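Local coordinates for protein dextranase (Pseudarthrobacter oxydans, PDB 6NZS) that catalyses the endohydrolysis of alpha-1,6-glucosidic linkages in dextran as a member of glycoside hydrolase family 49, at residues 56-61 / 334-339. Residues are numbered along the deposited sequence; the frame is centred on the assembly and turned at random.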
loop_
_atom_site.group_PDB
_atom_site.type_symbol
_atom_site.label_atom_id
_atom_site.label_comp_id
_atom_site.label_asym_id
_atom_site.label_seq_id
_atom_site.Cartn_x
_atom_site.Cartn_y
_atom_site.Cartn_z
ATOM N N TYR A 56 -16.548 3.845 -4.364
ATOM C CA TYR A 56 -16.566 2.626 -3.568
ATOM C C TYR A 56 -16.239 2.944 -2.117
ATOM O O TYR A 56 -15.734 4.016 -1.793
ATOM C CB TYR A 56 -15.489 1.667 -4.078
ATOM C CG TYR A 56 -15.669 1.285 -5.529
ATOM C CD1 TYR A 56 -16.533 0.259 -5.882
ATOM C CD2 TYR A 56 -14.979 1.949 -6.546
ATOM C CE1 TYR A 56 -16.721 -0.097 -7.208
ATOM C CE2 TYR A 56 -15.154 1.597 -7.874
ATOM C CZ TYR A 56 -16.033 0.580 -8.200
ATOM O OH TYR A 56 -16.212 0.230 -9.521
ATOM N N MET A 57 -16.504 1.982 -1.229
ATOM C CA MET A 57 -16.120 2.154 0.170
ATOM C C MET A 57 -15.793 0.809 0.815
ATOM O O MET A 57 -16.504 -0.184 0.617
ATOM C CB MET A 57 -17.197 2.882 0.994
ATOM C CG MET A 57 -16.731 3.257 2.402
ATOM S SD MET A 57 -17.926 4.246 3.320
ATOM C CE MET A 57 -19.162 3.008 3.657
ATOM N N SER A 58 -14.711 0.793 1.589
ATOM C CA SER A 58 -14.312 -0.356 2.388
ATOM C C SER A 58 -14.402 0.018 3.860
ATOM O O SER A 58 -14.107 1.155 4.236
ATOM C CB SER A 58 -12.874 -0.748 2.038
ATOM O OG SER A 58 -12.349 -1.680 2.965
ATOM N N ILE A 59 -14.852 -0.924 4.687
ATOM C CA ILE A 59 -14.914 -0.720 6.134
ATOM C C ILE A 59 -14.204 -1.882 6.817
ATOM O O ILE A 59 -14.044 -2.963 6.226
ATOM C CB ILE A 59 -16.371 -0.550 6.638
ATOM C CG1 ILE A 59 -17.149 -1.870 6.583
ATOM C CG2 ILE A 59 -17.087 0.515 5.836
ATOM C CD1 ILE A 59 -18.561 -1.770 7.211
ATOM N N PRO A 60 -13.737 -1.681 8.054
ATOM C CA PRO A 60 -12.931 -2.711 8.729
ATOM C C PRO A 60 -13.695 -4.019 8.880
ATOM O O PRO A 60 -14.826 -4.044 9.374
ATOM C CB PRO A 60 -12.615 -2.073 10.091
ATOM C CG PRO A 60 -12.680 -0.590 9.828
ATOM C CD PRO A 60 -13.782 -0.424 8.820
ATOM N N ARG A 61 -13.063 -5.110 8.446
ATOM C CA ARG A 61 -13.643 -6.453 8.465
ATOM C C ARG A 61 -14.893 -6.564 7.611
ATOM O O ARG A 61 -15.658 -7.520 7.761
ATOM C CB ARG A 61 -13.965 -6.951 9.887
ATOM C CG ARG A 61 -12.888 -6.717 10.907
ATOM C CD ARG A 61 -13.104 -7.619 12.131
ATOM N NE ARG A 61 -12.073 -7.377 13.128
ATOM C CZ ARG A 61 -12.174 -6.478 14.098
ATOM N NH1 ARG A 61 -13.284 -5.762 14.231
ATOM N NH2 ARG A 61 -11.166 -6.306 14.939
ATOM N N VAL A 334 -6.773 -3.637 -5.561
ATOM C CA VAL A 334 -6.928 -4.767 -4.650
ATOM C C VAL A 334 -7.478 -4.220 -3.338
ATOM O O VAL A 334 -6.821 -3.408 -2.674
ATOM C CB VAL A 334 -5.587 -5.489 -4.440
ATOM C CG1 VAL A 334 -5.714 -6.564 -3.356
ATOM C CG2 VAL A 334 -5.117 -6.092 -5.762
ATOM N N ALA A 335 -8.686 -4.640 -2.966
ATOM C CA ALA A 335 -9.374 -4.106 -1.798
ATOM C C ALA A 335 -9.560 -5.181 -0.739
ATOM O O ALA A 335 -9.792 -6.351 -1.059
ATOM C CB ALA A 335 -10.748 -3.560 -2.187
ATOM N N GLU A 336 -9.477 -4.764 0.522
ATOM C CA GLU A 336 -9.831 -5.598 1.667
ATOM C C GLU A 336 -9.200 -6.993 1.663
ATOM O O GLU A 336 -9.904 -8.006 1.755
ATOM C CB GLU A 336 -11.343 -5.686 1.822
ATOM C CG GLU A 336 -11.863 -4.978 3.040
ATOM C CD GLU A 336 -13.371 -4.878 3.060
ATOM O OE1 GLU A 336 -13.908 -3.795 2.758
ATOM O OE2 GLU A 336 -14.010 -5.884 3.402
ATOM N N PRO A 337 -7.880 -7.086 1.593
ATOM C CA PRO A 337 -7.233 -8.398 1.629
ATOM C C PRO A 337 -7.379 -9.031 3.005
ATOM O O PRO A 337 -7.365 -8.332 4.033
ATOM C CB PRO A 337 -5.764 -8.069 1.323
ATOM C CG PRO A 337 -5.597 -6.663 1.778
ATOM C CD PRO A 337 -6.901 -5.989 1.483
ATOM N N PRO A 338 -7.535 -10.359 3.066
ATOM C CA PRO A 338 -7.553 -11.061 4.357
ATOM C C PRO A 338 -6.171 -11.455 4.858
ATOM O O PRO A 338 -6.049 -11.914 6.008
ATOM C CB PRO A 338 -8.366 -12.320 4.030
ATOM C CG PRO A 338 -7.986 -12.618 2.602
ATOM C CD PRO A 338 -7.871 -11.252 1.942
ATOM N N TYR A 339 -5.138 -11.276 4.034
ATOM C CA TYR A 339 -3.768 -11.689 4.340
ATOM C C TYR A 339 -2.840 -10.933 3.383
ATOM O O TYR A 339 -3.200 -9.856 2.901
ATOM C CB TYR A 339 -3.667 -13.228 4.259
ATOM C CG TYR A 339 -2.480 -13.826 4.990
ATOM C CD1 TYR A 339 -2.368 -13.724 6.369
ATOM C CD2 TYR A 339 -1.477 -14.497 4.297
ATOM C CE1 TYR A 339 -1.289 -14.275 7.045
ATOM C CE2 TYR A 339 -0.393 -15.054 4.964
ATOM C CZ TYR A 339 -0.307 -14.939 6.338
ATOM O OH TYR A 339 0.764 -15.488 7.021
#
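Ser-58 OG is gripped from two sequence-distant places: it donates to Glu-336 OE1 over 2.6 Å, and it is also hydrogen-bonded with Trp-364 NE1. The bond joins the N-terminal Ig-like domain, at the end of strand 51-58, to the parallel beta-helix typical of family 49, where strand 325-335 gives way to a loop. The hydroxyl meets OE1 on the anti side of the carboxylate and 20° out of its plane. The CB of Ser-58 points toward the glutamate segment, and with chi1 at 168° OG lies anti to the backbone N, which turns it onto OE1. Glu-336 runs extended beyond CG, and the two side chains together bridge the 6.9 Å between the CA atoms of Ser-58 and Glu-336. Its other oxygen, OE2, is hydrogen-bonded to Ser-62 OG, just past Arg-61, so the two oxygens hold residues on both sides of Pro-60. With an alanine here instead of the glutamate, the buried Ser-58 hydroxyl and that of Ser-62 would probably lose the carboxylate they share, weakening this link between the domains. Alongside the main bond, Glu-336 CG lies 3.3 Å from Ser-58 OG.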